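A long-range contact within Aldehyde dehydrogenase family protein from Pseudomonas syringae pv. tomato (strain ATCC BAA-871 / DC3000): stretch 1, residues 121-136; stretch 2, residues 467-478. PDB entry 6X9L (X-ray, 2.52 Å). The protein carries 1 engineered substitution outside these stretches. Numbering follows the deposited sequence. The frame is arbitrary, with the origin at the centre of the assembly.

Stretch 1 121-136: EHVRVARDLLATYRFQ
Stretch 2, residues 467-478: EYGVHGFEEYLE

Two helices cross almost at right angles, and a loop running on from the first completes the contact. Helix 121-129, which begins earlier in the chain, and helix 469-474 have N-to-C directions 80° apart (signed crossing angle -80°), and their axes come within 9.9 Å. The register is set by three CA pairs: His122 CA lies 6.6 Å from Tyr468 CA, and Val125 CA lies 6.2 Å from Gly469 CA. The third pair is Leu129 CA and Val470 CA, 7.1 Å apart; farther on, Phe135 CA and Leu477 CA lie 9.5 Å apart. Together the stretches bury 491 Å².

Stretch 1 starts with ordinary helical torsions, and its outward side is tied by charge. Arg124 (chi1 t) forms a salt bridge with Glu121, NH2 to OE2 at a very short 2.4 Å, while Arg127 NE holds Asp128 OD1 at 3.0 Å. None of these four residues touches stretch 2; the groups that do are mostly apolar.

His122 opens the contact. Its CB points sideways, but chi1 m brings the imidazole edge toward the face of the Tyr468 ring (chi1 m), with CE1 3.6 Å from Tyr468 CD1, centroids 4.7 Å apart and planes at 51°. One turn later Val125 (chi1 t) points toward stretch 2 and sets CG1 3.7 Å from Gly469 CA. This close backbone approach falls at a residue with phi/psi 52/-159, where the positive phi by itself favours glycine. Stretch 2 is helical here, with Phe473 N bonded to Gly469 O at 3.1 Å and Glu474 N to Val470 O at 3.0 Å.

Leu129 (chi1 t, chi2 t) reaches both backbone and ring. Its CD1 sits 3.7 Å from Val470 CA, while CD2 lies over the face of Phe473, 3.4 Å from the ring centroid and 12° off the normal, a CH-pi contact. Phe473 (chi1 t, chi2 74°) points toward stretch 1 and is the hub, covered over 88 Å². Leu130 (chi1 m) adds its CD2 at 4.2 Å from Phe473 CZ.

Tyr133 follows, its N bonded to Leu129 O at 3.2 Å. With phi/psi -63/131 the backbone is now extended, and the side chain (chi1 t, chi2 -85°) points toward stretch 2. The edge of Phe473 meets its face, with Tyr133 CD2 3.6 Å from Phe473 CE2, centroids 5.0 Å apart and planes at 71°. Val470 CG2 lies 4.2 Å from Tyr133 CE2, at the edge of the tyrosine ring. The phenol donates the sole hydrogen bond between the stretches, from Tyr133 OH to Glu474 OE2 at 3.1 Å; Glu474 (chi1 m, chi2 t) brings its carboxylate in although its CB points sideways. This bond satisfies the hydroxyl beside greasy neighbours, for Leu477 CD1 is 3.5 Å from Tyr133 OH.

Phe135 (chi1 m, chi2 -86°) closes the contact: its CE1 lies 4.0 Å from Phe473 CZ and 4.5 Å from Leu477 CD2. A type I turn from Glu474 to Leu477 leads to that leucine (chi1 m, chi2 t), whose CB points toward stretch 1.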

# COMPACT_ATOMS: atom_id res chain seq x y z
N GLU A 121 -18.37 5.45 -17.12
CA GLU A 121 -18.95 4.84 -15.93
C GLU A 121 -18.13 5.11 -14.67
O GLU A 121 -18.70 5.36 -13.60
CB GLU A 121 -19.10 3.34 -16.16
CG GLU A 121 -20.35 2.99 -16.94
CD GLU A 121 -21.60 3.17 -16.11
OE1 GLU A 121 -22.21 4.26 -16.16
OE2 GLU A 121 -21.95 2.21 -15.38
N HIS A 122 -16.79 5.04 -14.76
CA HIS A 122 -15.95 5.39 -13.62
C HIS A 122 -16.26 6.80 -13.12
O HIS A 122 -16.29 7.05 -11.91
CB HIS A 122 -14.46 5.30 -13.97
CG HIS A 122 -13.97 3.92 -14.25
ND1 HIS A 122 -14.32 2.82 -13.49
CD2 HIS A 122 -13.12 3.46 -15.19
CE1 HIS A 122 -13.73 1.75 -13.97
NE2 HIS A 122 -12.99 2.11 -15.00
N VAL A 123 -16.46 7.74 -14.05
CA VAL A 123 -16.75 9.11 -13.66
C VAL A 123 -18.12 9.20 -13.00
O VAL A 123 -18.30 9.91 -12.00
CB VAL A 123 -16.63 10.02 -14.90
CG1 VAL A 123 -16.97 11.46 -14.59
CG2 VAL A 123 -15.21 9.89 -15.46
N ARG A 124 -19.10 8.46 -13.51
CA ARG A 124 -20.43 8.46 -12.92
C ARG A 124 -20.38 7.93 -11.49
O ARG A 124 -20.95 8.53 -10.56
CB ARG A 124 -21.38 7.64 -13.78
CG ARG A 124 -22.84 7.98 -13.62
CD ARG A 124 -23.61 6.84 -12.99
NE ARG A 124 -23.24 5.55 -13.57
CZ ARG A 124 -23.27 4.41 -12.90
NH1 ARG A 124 -23.64 4.39 -11.62
NH2 ARG A 124 -22.93 3.28 -13.50
N VAL A 125 -19.65 6.82 -11.29
CA VAL A 125 -19.57 6.15 -9.99
C VAL A 125 -18.94 7.06 -8.94
O VAL A 125 -19.37 7.09 -7.78
CB VAL A 125 -18.79 4.83 -10.13
CG1 VAL A 125 -18.42 4.26 -8.77
CG2 VAL A 125 -19.59 3.82 -10.95
N ALA A 126 -17.90 7.81 -9.32
CA ALA A 126 -17.28 8.73 -8.38
C ALA A 126 -18.19 9.91 -8.06
O ALA A 126 -18.17 10.43 -6.94
CB ALA A 126 -15.93 9.23 -8.91
N ARG A 127 -19.03 10.33 -9.02
CA ARG A 127 -19.99 11.38 -8.72
C ARG A 127 -21.00 10.91 -7.69
O ARG A 127 -21.14 11.51 -6.62
CB ARG A 127 -20.69 11.82 -10.00
CG ARG A 127 -21.85 12.76 -9.72
CD ARG A 127 -22.76 12.93 -10.92
NE ARG A 127 -23.61 11.76 -11.12
CZ ARG A 127 -24.23 11.51 -12.27
NH1 ARG A 127 -24.08 12.33 -13.30
NH2 ARG A 127 -25.00 10.43 -12.39
N ASP A 128 -21.74 9.84 -8.01
CA ASP A 128 -22.79 9.34 -7.12
C ASP A 128 -22.23 9.05 -5.74
O ASP A 128 -22.95 9.13 -4.74
CB ASP A 128 -23.41 8.06 -7.68
CG ASP A 128 -24.02 8.25 -9.05
OD1 ASP A 128 -24.37 9.39 -9.41
OD2 ASP A 128 -24.16 7.24 -9.76
N LEU A 129 -20.95 8.69 -5.69
CA LEU A 129 -20.34 8.19 -4.47
C LEU A 129 -20.25 9.29 -3.41
O LEU A 129 -20.46 9.03 -2.21
CB LEU A 129 -18.97 7.64 -4.85
CG LEU A 129 -18.04 6.92 -3.90
CD1 LEU A 129 -17.25 5.96 -4.74
CD2 LEU A 129 -17.16 7.95 -3.26
N LEU A 130 -19.95 10.51 -3.83
CA LEU A 130 -19.82 11.61 -2.89
C LEU A 130 -21.13 11.90 -2.16
O LEU A 130 -21.10 12.53 -1.10
CB LEU A 130 -19.31 12.86 -3.63
CG LEU A 130 -17.80 12.79 -3.96
CD1 LEU A 130 -17.43 13.74 -5.08
CD2 LEU A 130 -16.95 13.07 -2.72
N ALA A 131 -22.27 11.42 -2.69
CA ALA A 131 -23.56 11.73 -2.09
C ALA A 131 -23.76 11.04 -0.75
O ALA A 131 -24.53 11.52 0.09
CB ALA A 131 -24.69 11.30 -3.03
N THR A 132 -23.08 9.92 -0.53
CA THR A 132 -23.28 9.10 0.65
C THR A 132 -22.04 8.94 1.50
O THR A 132 -22.16 8.61 2.68
CB THR A 132 -23.77 7.70 0.23
OG1 THR A 132 -22.83 7.15 -0.71
CG2 THR A 132 -25.15 7.77 -0.42
N TYR A 133 -20.85 9.17 0.94
CA TYR A 133 -19.62 8.85 1.65
C TYR A 133 -19.48 9.66 2.92
O TYR A 133 -19.62 10.89 2.91
CB TYR A 133 -18.42 9.08 0.73
CG TYR A 133 -17.17 8.48 1.33
CD1 TYR A 133 -16.42 9.18 2.25
CD2 TYR A 133 -16.78 7.17 1.02
CE1 TYR A 133 -15.31 8.63 2.83
CE2 TYR A 133 -15.68 6.60 1.59
CZ TYR A 133 -14.94 7.34 2.50
OH TYR A 133 -13.83 6.82 3.09
N ARG A 134 -19.17 8.99 4.02
CA ARG A 134 -19.00 9.63 5.32
C ARG A 134 -17.51 9.90 5.51
O ARG A 134 -16.73 8.97 5.75
CB ARG A 134 -19.56 8.77 6.45
CG ARG A 134 -21.04 8.41 6.32
CD ARG A 134 -21.95 9.43 6.99
NE ARG A 134 -22.13 9.20 8.42
CZ ARG A 134 -21.68 10.00 9.38
NH1 ARG A 134 -21.03 11.12 9.07
NH2 ARG A 134 -21.89 9.70 10.66
N PHE A 135 -17.11 11.17 5.42
CA PHE A 135 -15.70 11.48 5.60
C PHE A 135 -15.30 11.48 7.07
O PHE A 135 -14.13 11.23 7.38
CB PHE A 135 -15.36 12.83 4.95
CG PHE A 135 -15.43 12.82 3.45
CD1 PHE A 135 -14.34 12.43 2.70
CD2 PHE A 135 -16.58 13.20 2.78
CE1 PHE A 135 -14.40 12.42 1.31
CE2 PHE A 135 -16.63 13.20 1.40
CZ PHE A 135 -15.54 12.81 0.66
N GLN A 136 -16.24 11.72 7.97
CA GLN A 136 -16.00 11.63 9.40
C GLN A 136 -16.92 10.59 10.03
O GLN A 136 -18.08 10.44 9.62
CB GLN A 136 -16.21 12.96 10.09
CG GLN A 136 -16.04 12.90 11.58
CD GLN A 136 -16.45 14.19 12.23
OE1 GLN A 136 -15.61 14.94 12.75
NE2 GLN A 136 -17.74 14.48 12.20
N GLU A 467 -8.84 -0.46 -7.68
CA GLU A 467 -9.50 0.61 -8.40
C GLU A 467 -10.98 0.26 -8.58
O GLU A 467 -11.42 -0.85 -8.25
CB GLU A 467 -8.81 0.89 -9.75
CG GLU A 467 -7.35 1.40 -9.62
CD GLU A 467 -6.70 1.89 -10.93
OE1 GLU A 467 -7.09 1.42 -12.02
OE2 GLU A 467 -5.79 2.75 -10.86
N TYR A 468 -11.73 1.24 -9.09
CA TYR A 468 -13.18 1.17 -9.31
C TYR A 468 -13.95 1.39 -8.01
O TYR A 468 -13.48 1.00 -6.94
CB TYR A 468 -13.61 -0.17 -9.91
CG TYR A 468 -12.91 -0.66 -11.18
CD1 TYR A 468 -11.71 -0.11 -11.63
CD2 TYR A 468 -13.45 -1.71 -11.91
CE1 TYR A 468 -11.08 -0.59 -12.78
CE2 TYR A 468 -12.83 -2.20 -13.06
CZ TYR A 468 -11.65 -1.63 -13.49
OH TYR A 468 -11.06 -2.13 -14.64
N GLY A 469 -15.12 2.01 -8.09
CA GLY A 469 -16.00 2.15 -6.95
C GLY A 469 -15.41 2.72 -5.67
O GLY A 469 -14.36 3.38 -5.69
N VAL A 470 -16.07 2.43 -4.54
CA VAL A 470 -15.65 3.00 -3.26
C VAL A 470 -14.21 2.58 -2.93
O VAL A 470 -13.44 3.38 -2.40
CB VAL A 470 -16.64 2.61 -2.15
CG1 VAL A 470 -16.77 1.12 -2.06
CG2 VAL A 470 -16.20 3.17 -0.80
N HIS A 471 -13.84 1.32 -3.20
CA HIS A 471 -12.48 0.87 -2.91
C HIS A 471 -11.45 1.74 -3.60
O HIS A 471 -10.49 2.21 -2.96
CB HIS A 471 -12.30 -0.58 -3.34
CG HIS A 471 -13.00 -1.56 -2.46
ND1 HIS A 471 -14.37 -1.72 -2.47
CD2 HIS A 471 -12.52 -2.41 -1.52
CE1 HIS A 471 -14.70 -2.65 -1.59
NE2 HIS A 471 -13.60 -3.07 -0.99
N GLY A 472 -11.60 1.94 -4.91
CA GLY A 472 -10.68 2.79 -5.64
C GLY A 472 -10.66 4.21 -5.11
O GLY A 472 -9.61 4.85 -5.10
N PHE A 473 -11.81 4.70 -4.65
CA PHE A 473 -11.89 6.03 -4.07
C PHE A 473 -11.06 6.14 -2.79
O PHE A 473 -10.40 7.16 -2.54
CB PHE A 473 -13.37 6.34 -3.82
CG PHE A 473 -13.65 7.63 -3.11
CD1 PHE A 473 -13.51 8.84 -3.78
CD2 PHE A 473 -14.10 7.63 -1.80
CE1 PHE A 473 -13.79 10.03 -3.13
CE2 PHE A 473 -14.38 8.81 -1.15
CZ PHE A 473 -14.22 10.01 -1.82
N GLU A 474 -11.05 5.07 -1.98
CA GLU A 474 -10.33 5.12 -0.71
C GLU A 474 -8.81 5.04 -0.88
O GLU A 474 -8.09 5.43 0.04
CB GLU A 474 -10.85 4.01 0.21
CG GLU A 474 -12.31 4.24 0.63
CD GLU A 474 -12.80 3.30 1.72
OE1 GLU A 474 -12.39 2.13 1.74
OE2 GLU A 474 -13.62 3.75 2.56
N GLU A 475 -8.32 4.60 -2.04
CA GLU A 475 -6.89 4.65 -2.31
C GLU A 475 -6.35 6.07 -2.32
O GLU A 475 -5.14 6.26 -2.20
CB GLU A 475 -6.59 3.99 -3.65
CG GLU A 475 -7.00 2.55 -3.72
CD GLU A 475 -6.07 1.64 -2.93
OE1 GLU A 475 -4.90 2.02 -2.74
OE2 GLU A 475 -6.51 0.54 -2.51
N TYR A 476 -7.21 7.08 -2.46
CA TYR A 476 -6.75 8.46 -2.48
C TYR A 476 -7.04 9.20 -1.17
O TYR A 476 -6.84 10.42 -1.10
CB TYR A 476 -7.37 9.20 -3.66
CG TYR A 476 -6.91 8.64 -4.98
CD1 TYR A 476 -5.76 9.12 -5.59
CD2 TYR A 476 -7.59 7.60 -5.58
CE1 TYR A 476 -5.32 8.58 -6.78
CE2 TYR A 476 -7.17 7.07 -6.78
CZ TYR A 476 -6.03 7.56 -7.38
OH TYR A 476 -5.60 7.04 -8.58
N LEU A 477 -7.46 8.49 -0.13
CA LEU A 477 -7.68 9.09 1.18
C LEU A 477 -6.66 8.60 2.19
O LEU A 477 -6.36 7.40 2.24
CB LEU A 477 -9.10 8.78 1.69
CG LEU A 477 -10.21 9.22 0.75
CD1 LEU A 477 -11.52 8.58 1.17
CD2 LEU A 477 -10.32 10.75 0.69
N GLU A 478 -6.13 9.52 2.98
CA GLU A 478 -5.46 9.16 4.22
C GLU A 478 -6.49 8.82 5.29
O GLU A 478 -7.70 8.96 5.09
CB GLU A 478 -4.57 10.29 4.73
CG GLU A 478 -3.23 10.36 4.06
CD GLU A 478 -2.31 9.20 4.43
OE1 GLU A 478 -1.11 9.30 4.09
OE2 GLU A 478 -2.78 8.20 5.04